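Local coordinates for pectate lyase II (Xanthomonas campestris pv. campestris, PDB 2QY1), which probably cleaves pectate as a secreted polysaccharide lyase of family 1, taking part in the breakdown of plant cell-wall pectin, at residues Val161-Val166 with Ala191-Tyr196. The protein carries 2 engineered substitutions. Sequence-based numbering, arbitrary orientation.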
loop_
_atom_site.group_PDB
_atom_site.type_symbol
_atom_site.label_atom_id
_atom_site.label_comp_id
_atom_site.label_asym_id
_atom_site.label_seq_id
_atom_site.Cartn_x
_atom_site.Cartn_y
_atom_site.Cartn_z
ATOM N N VAL A 161 11.070 -5.296 4.908
ATOM C CA VAL A 161 10.196 -4.510 5.774
ATOM C C VAL A 161 9.211 -5.481 6.428
ATOM O O VAL A 161 8.617 -6.323 5.747
ATOM C CB VAL A 161 9.432 -3.420 4.986
ATOM C CG1 VAL A 161 8.484 -2.650 5.898
ATOM C CG2 VAL A 161 10.409 -2.465 4.311
ATOM N N HIS A 162 9.056 -5.381 7.746
ATOM C CA HIS A 162 8.209 -6.327 8.471
ATOM C C HIS A 162 7.322 -5.673 9.521
ATOM O O HIS A 162 7.648 -4.609 10.040
ATOM C CB HIS A 162 9.050 -7.448 9.093
ATOM C CG HIS A 162 10.055 -6.975 10.097
ATOM N ND1 HIS A 162 9.823 -7.009 11.455
ATOM C CD2 HIS A 162 11.302 -6.473 9.941
ATOM C CE1 HIS A 162 10.883 -6.546 12.093
ATOM N NE2 HIS A 162 11.794 -6.212 11.196
ATOM N N HIS A 163 6.201 -6.333 9.817
ATOM C CA HIS A 163 5.223 -5.886 10.818
ATOM C C HIS A 163 4.601 -4.534 10.489
ATOM O O HIS A 163 4.891 -3.506 11.117
ATOM C CB HIS A 163 5.803 -5.966 12.231
ATOM C CG HIS A 163 6.055 -7.370 12.678
ATOM N ND1 HIS A 163 7.271 -7.996 12.513
ATOM C CD2 HIS A 163 5.232 -8.286 13.240
ATOM C CE1 HIS A 163 7.193 -9.232 12.976
ATOM N NE2 HIS A 163 5.965 -9.434 13.419
ATOM N N VAL A 164 3.730 -4.572 9.487
ATOM C CA VAL A 164 3.124 -3.389 8.890
ATOM C C VAL A 164 1.619 -3.592 8.770
ATOM O O VAL A 164 1.158 -4.677 8.408
ATOM C CB VAL A 164 3.724 -3.115 7.480
ATOM C CG1 VAL A 164 3.026 -1.947 6.788
ATOM C CG2 VAL A 164 5.229 -2.850 7.581
ATOM N N THR A 165 0.861 -2.547 9.096
ATOM C CA THR A 165 -0.566 -2.509 8.802
ATOM C C THR A 165 -0.847 -1.445 7.744
ATOM O O THR A 165 -0.467 -0.282 7.893
ATOM C CB THR A 165 -1.424 -2.268 10.065
ATOM O OG1 THR A 165 -1.420 -3.448 10.873
ATOM C CG2 THR A 165 -2.870 -1.940 9.692
ATOM N N VAL A 166 -1.498 -1.881 6.670
ATOM C CA VAL A 166 -1.937 -1.017 5.589
ATOM C C VAL A 166 -3.465 -1.031 5.655
ATOM O O VAL A 166 -4.100 -1.980 5.191
ATOM C CB VAL A 166 -1.434 -1.553 4.215
ATOM C CG1 VAL A 166 -1.943 -0.704 3.065
ATOM C CG2 VAL A 166 0.096 -1.631 4.191
ATOM N N ALA A 191 10.795 -12.223 5.565
ATOM C CA ALA A 191 10.515 -11.668 6.890
ATOM C C ALA A 191 9.256 -10.797 6.922
ATOM O O ALA A 191 8.752 -10.469 7.998
ATOM C CB ALA A 191 11.719 -10.876 7.390
ATOM N N ALA A 192 8.757 -10.420 5.744
ATOM C CA ALA A 192 7.581 -9.557 5.634
ATOM C C ALA A 192 6.354 -10.146 6.327
ATOM O O ALA A 192 6.009 -11.314 6.128
ATOM C CB ALA A 192 7.272 -9.241 4.175
ATOM N N ARG A 193 5.726 -9.322 7.161
ATOM C CA ARG A 193 4.489 -9.668 7.846
ATOM C C ARG A 193 3.580 -8.455 7.707
ATOM O O ARG A 193 3.798 -7.434 8.361
ATOM C CB ARG A 193 4.750 -9.974 9.328
ATOM C CG ARG A 193 5.713 -11.136 9.606
ATOM C CD ARG A 193 5.116 -12.479 9.212
ATOM N NE ARG A 193 5.981 -13.599 9.582
ATOM C CZ ARG A 193 6.932 -14.110 8.802
ATOM N NH1 ARG A 193 7.157 -13.605 7.594
ATOM N NH2 ARG A 193 7.661 -15.131 9.234
ATOM N N THR A 194 2.573 -8.568 6.846
ATOM C CA THR A 194 1.760 -7.419 6.457
ATOM C C THR A 194 0.267 -7.698 6.571
ATOM O O THR A 194 -0.227 -8.723 6.093
ATOM C CB THR A 194 2.070 -6.983 5.006
ATOM O OG1 THR A 194 3.477 -7.092 4.759
ATOM C CG2 THR A 194 1.618 -5.545 4.758
ATOM N N THR A 195 -0.449 -6.771 7.198
ATOM C CA THR A 195 -1.901 -6.822 7.221
ATOM C C THR A 195 -2.461 -5.712 6.334
ATOM O O THR A 195 -2.199 -4.534 6.571
ATOM C CB THR A 195 -2.455 -6.686 8.655
ATOM O OG1 THR A 195 -1.807 -7.635 9.513
ATOM C CG2 THR A 195 -3.959 -6.929 8.673
ATOM N N TYR A 196 -3.207 -6.103 5.304
ATOM C CA TYR A 196 -3.954 -5.167 4.469
ATOM C C TYR A 196 -5.429 -5.295 4.818
ATOM O O TYR A 196 -6.033 -6.333 4.547
ATOM C CB TYR A 196 -3.787 -5.502 2.983
ATOM C CG TYR A 196 -2.379 -5.433 2.430
ATOM C CD1 TYR A 196 -1.532 -6.540 2.481
ATOM C CD2 TYR A 196 -1.910 -4.272 1.817
ATOM C CE1 TYR A 196 -0.246 -6.483 1.954
ATOM C CE2 TYR A 196 -0.626 -4.204 1.287
ATOM C CZ TYR A 196 0.199 -5.310 1.361
ATOM O OH TYR A 196 1.468 -5.248 0.837
HETATM O O HOH W 1 5.739 -6.446 6.323
#
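His163 and Arg193 both carry CG beside the backbone N and anti to the carbonyl carbon (chi1 -67° and -60°), so the two side chains run alongside each other where the chain turns a corner at His163 in the parallel beta-helix, the fold of polysaccharide lyase family 1. Arg193 CB sits over one face of the His163 imidazole, 4.2 Å from the ring centroid, in a CH-pi contact. At its edge, in the ring plane, His163 ND1 shares a hydrogen bond with ND1 of His162, 2.9 Å away, which should fix the rotation of both rings. The bend at chi2 carries the arginine chain away from the histidine, and NH1 bonds to the carbonyl oxygens of Ala192 and Ser190.

Beyond the corner, strands 164-174 and 193-202 begin to pair in parallel. Val164 N donates to Arg193 O, Thr195 N to Val164 O at 2.9 Å, and Val166 N to Thr195 O at 2.7 Å, the last nearly straight. Thr165 and Thr195 lie side by side on one face, their hydroxyls engaged by the N-terminal residues Val3, Tyr5 and Gly6. On the other face Val166 CB lies 3.7 Å from Tyr196 CD2. At the start of the pairing, a water bridges the coils, donating to Val161 O at 2.9 Å, accepting from Arg193 N, and sharing a hydrogen bond of 2.8 Å with Thr194 OG1, which Asn180 ND2 also holds.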